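Cytokinin riboside 5'-monophosphate phosphoribohydrolase (Corynebacterium glutamicum, PDB 5WQ3) is a LOG-family protein of the SLOG clan, built on a Rossmann-like parallel sheet flanked by helices. Local coordinates at residues T157-Y162 with L176-E181. Residues are numbered along the deposited sequence; the frame is centred on the assembly and turned at random.
Sequences TMFLKY and LDELFE. With EDO (1,2-ethanediol), chain L.
Glu-178 brings one carboxylate oxygen up to the ring of Phe-159: OE2 sits 3.3 Å from CD2 of Phe-159 and 3.6 Å from its CE2. The approach to the ring is oblique, with carboxylate and ring planes turned 82° apart. A bend in the glutamate chain (chi2 -76°) turns the carboxylate so that OE2 meets the ring. Glu-178 closes the PGGXGTXXE signature of the LOG family. The phenylalanine ring also packs edge-to-face with Phe-74 and touches Phe-166 of the strand 166-168 that connects the two helices.

Next to Phe-159, Leu-160 lays CD1 3.9 Å from OE2 of Glu-181, one turn on from Glu-178. This second glutamate is stretched out, CG trans to the backbone N at chi1 -171°, and its OE1 is salt-bridged to Lys-156, which also pairs with Asp-177. A 1,2-ethanediol, probably from the crystallisation liquor, lies beside the pair: its C1 is 3.8 Å from Leu-160 CD1, its C2 3.1 Å from Glu-181 OE2, and its O1 makes a weak hydrogen bond to Thr-157 OG1.

With no hydrogen bond joining the segments, both glutamates meet carbon atoms across the contact, and Lys-156 probably offsets the charge of Glu-181 and Asp-177.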
loop_
_atom_site.group_PDB
_atom_site.type_symbol
_atom_site.label_atom_id
_atom_site.label_comp_id
_atom_site.label_asym_id
_atom_site.label_seq_id
_atom_site.Cartn_x
_atom_site.Cartn_y
_atom_site.Cartn_z
ATOM N N THR C 157 54.237 -9.842 -33.926
ATOM C CA THR C 157 55.619 -9.684 -34.142
ATOM C C THR C 157 56.465 -10.496 -33.124
ATOM O O THR C 157 57.500 -11.037 -33.516
ATOM C CB THR C 157 55.994 -8.179 -34.018
ATOM O OG1 THR C 157 55.203 -7.461 -34.969
ATOM C CG2 THR C 157 57.381 -7.935 -34.366
ATOM N N MET C 158 56.064 -10.526 -31.838
ATOM C CA MET C 158 56.858 -11.143 -30.798
ATOM C C MET C 158 56.951 -12.639 -31.060
ATOM O O MET C 158 58.003 -13.220 -30.825
ATOM C CB MET C 158 56.249 -10.923 -29.438
ATOM C CG MET C 158 56.067 -9.485 -28.942
ATOM S SD MET C 158 57.516 -8.527 -29.110
ATOM C CE MET C 158 56.807 -6.867 -29.221
ATOM N N PHE C 159 55.895 -13.258 -31.595
ATOM C CA PHE C 159 55.961 -14.722 -31.895
ATOM C C PHE C 159 57.016 -15.057 -32.938
ATOM O O PHE C 159 57.748 -16.050 -32.783
ATOM C CB PHE C 159 54.614 -15.267 -32.350
ATOM C CG PHE C 159 53.515 -15.204 -31.311
ATOM C CD1 PHE C 159 53.684 -15.706 -30.063
ATOM C CD2 PHE C 159 52.291 -14.646 -31.624
ATOM C CE1 PHE C 159 52.657 -15.681 -29.133
ATOM C CE2 PHE C 159 51.235 -14.628 -30.689
ATOM C CZ PHE C 159 51.429 -15.130 -29.433
ATOM N N LEU C 160 57.144 -14.210 -33.977
ATOM C CA LEU C 160 58.077 -14.433 -35.042
ATOM C C LEU C 160 59.483 -14.070 -34.624
ATOM O O LEU C 160 60.435 -14.704 -35.040
ATOM C CB LEU C 160 57.715 -13.629 -36.302
ATOM C CG LEU C 160 56.480 -14.144 -37.063
ATOM C CD1 LEU C 160 55.955 -13.093 -38.053
ATOM C CD2 LEU C 160 56.845 -15.468 -37.752
ATOM N N LYS C 161 59.622 -13.020 -33.838
ATOM C CA LYS C 161 60.966 -12.542 -33.480
ATOM C C LYS C 161 61.643 -13.422 -32.389
ATOM O O LYS C 161 62.856 -13.551 -32.409
ATOM C CB LYS C 161 60.898 -11.067 -32.972
ATOM C CG LYS C 161 62.272 -10.397 -32.878
ATOM C CD LYS C 161 62.151 -8.936 -32.464
ATOM C CE LYS C 161 63.524 -8.289 -32.380
ATOM N NZ LYS C 161 63.447 -6.953 -31.742
ATOM N N TYR C 162 60.895 -13.982 -31.437
ATOM C CA TYR C 162 61.463 -14.666 -30.284
ATOM C C TYR C 162 61.153 -16.117 -30.140
ATOM O O TYR C 162 61.373 -16.658 -29.106
ATOM C CB TYR C 162 61.043 -13.945 -29.009
ATOM C CG TYR C 162 61.516 -12.513 -29.014
ATOM C CD1 TYR C 162 62.847 -12.224 -28.853
ATOM C CD2 TYR C 162 60.609 -11.444 -29.256
ATOM C CE1 TYR C 162 63.317 -10.898 -28.905
ATOM C CE2 TYR C 162 61.058 -10.129 -29.309
ATOM C CZ TYR C 162 62.407 -9.870 -29.122
ATOM O OH TYR C 162 62.850 -8.587 -29.131
ATOM N N LEU C 176 44.528 -20.107 -37.725
ATOM C CA LEU C 176 44.754 -20.090 -39.146
ATOM C C LEU C 176 45.444 -18.786 -39.529
ATOM O O LEU C 176 46.286 -18.741 -40.414
ATOM C CB LEU C 176 43.458 -20.217 -39.916
ATOM C CG LEU C 176 42.880 -21.629 -39.692
ATOM C CD1 LEU C 176 41.435 -21.659 -40.157
ATOM C CD2 LEU C 176 43.713 -22.649 -40.408
ATOM N N ASP C 177 45.077 -17.716 -38.867
ATOM C CA ASP C 177 45.754 -16.409 -39.098
ATOM C C ASP C 177 47.293 -16.511 -38.922
ATOM O O ASP C 177 48.086 -16.084 -39.791
ATOM C CB ASP C 177 45.117 -15.361 -38.140
ATOM C CG ASP C 177 45.748 -13.913 -38.298
ATOM O OD1 ASP C 177 46.414 -13.604 -39.310
ATOM O OD2 ASP C 177 45.570 -13.137 -37.355
ATOM N N GLU C 178 47.743 -17.053 -37.789
ATOM C CA GLU C 178 49.234 -17.234 -37.510
ATOM C C GLU C 178 49.838 -18.208 -38.445
ATOM O O GLU C 178 50.935 -18.018 -38.927
ATOM C CB GLU C 178 49.447 -17.778 -36.105
ATOM C CG GLU C 178 49.145 -16.754 -35.070
ATOM C CD GLU C 178 50.258 -15.720 -34.964
ATOM O OE1 GLU C 178 51.302 -15.793 -35.667
ATOM O OE2 GLU C 178 50.095 -14.851 -34.126
ATOM N N LEU C 179 49.095 -19.258 -38.798
ATOM C CA LEU C 179 49.653 -20.208 -39.742
ATOM C C LEU C 179 49.991 -19.634 -41.058
ATOM O O LEU C 179 51.089 -19.874 -41.584
ATOM C CB LEU C 179 48.667 -21.406 -39.942
ATOM C CG LEU C 179 49.155 -22.429 -40.946
ATOM C CD1 LEU C 179 50.480 -23.074 -40.582
ATOM C CD2 LEU C 179 48.095 -23.528 -41.179
ATOM N N PHE C 180 49.044 -18.888 -41.673
ATOM C CA PHE C 180 49.291 -18.338 -42.980
ATOM C C PHE C 180 50.276 -17.169 -42.937
ATOM O O PHE C 180 51.042 -17.015 -43.848
ATOM C CB PHE C 180 48.042 -18.049 -43.742
ATOM C CG PHE C 180 47.334 -19.306 -44.176
ATOM C CD1 PHE C 180 47.902 -20.106 -45.116
ATOM C CD2 PHE C 180 46.149 -19.671 -43.620
ATOM C CE1 PHE C 180 47.333 -21.290 -45.513
ATOM C CE2 PHE C 180 45.517 -20.880 -44.022
ATOM C CZ PHE C 180 46.133 -21.663 -44.968
ATOM N N GLU C 181 50.358 -16.496 -41.817
ATOM C CA GLU C 181 51.430 -15.510 -41.660
ATOM C C GLU C 181 52.809 -16.139 -41.620
ATOM O O GLU C 181 53.694 -15.692 -42.312
ATOM C CB GLU C 181 51.149 -14.801 -40.401
ATOM C CG GLU C 181 51.945 -13.596 -40.071
ATOM C CD GLU C 181 51.310 -13.010 -38.821
ATOM O OE1 GLU C 181 50.037 -12.906 -38.793
ATOM O OE2 GLU C 181 52.066 -12.761 -37.859
HETATM C C1 EDO L . 53.953 -9.853 -37.498
HETATM O O1 EDO L . 55.096 -9.126 -37.895
HETATM C C2 EDO L . 53.031 -9.917 -38.685
HETATM O O2 EDO L . 51.847 -9.211 -38.360
#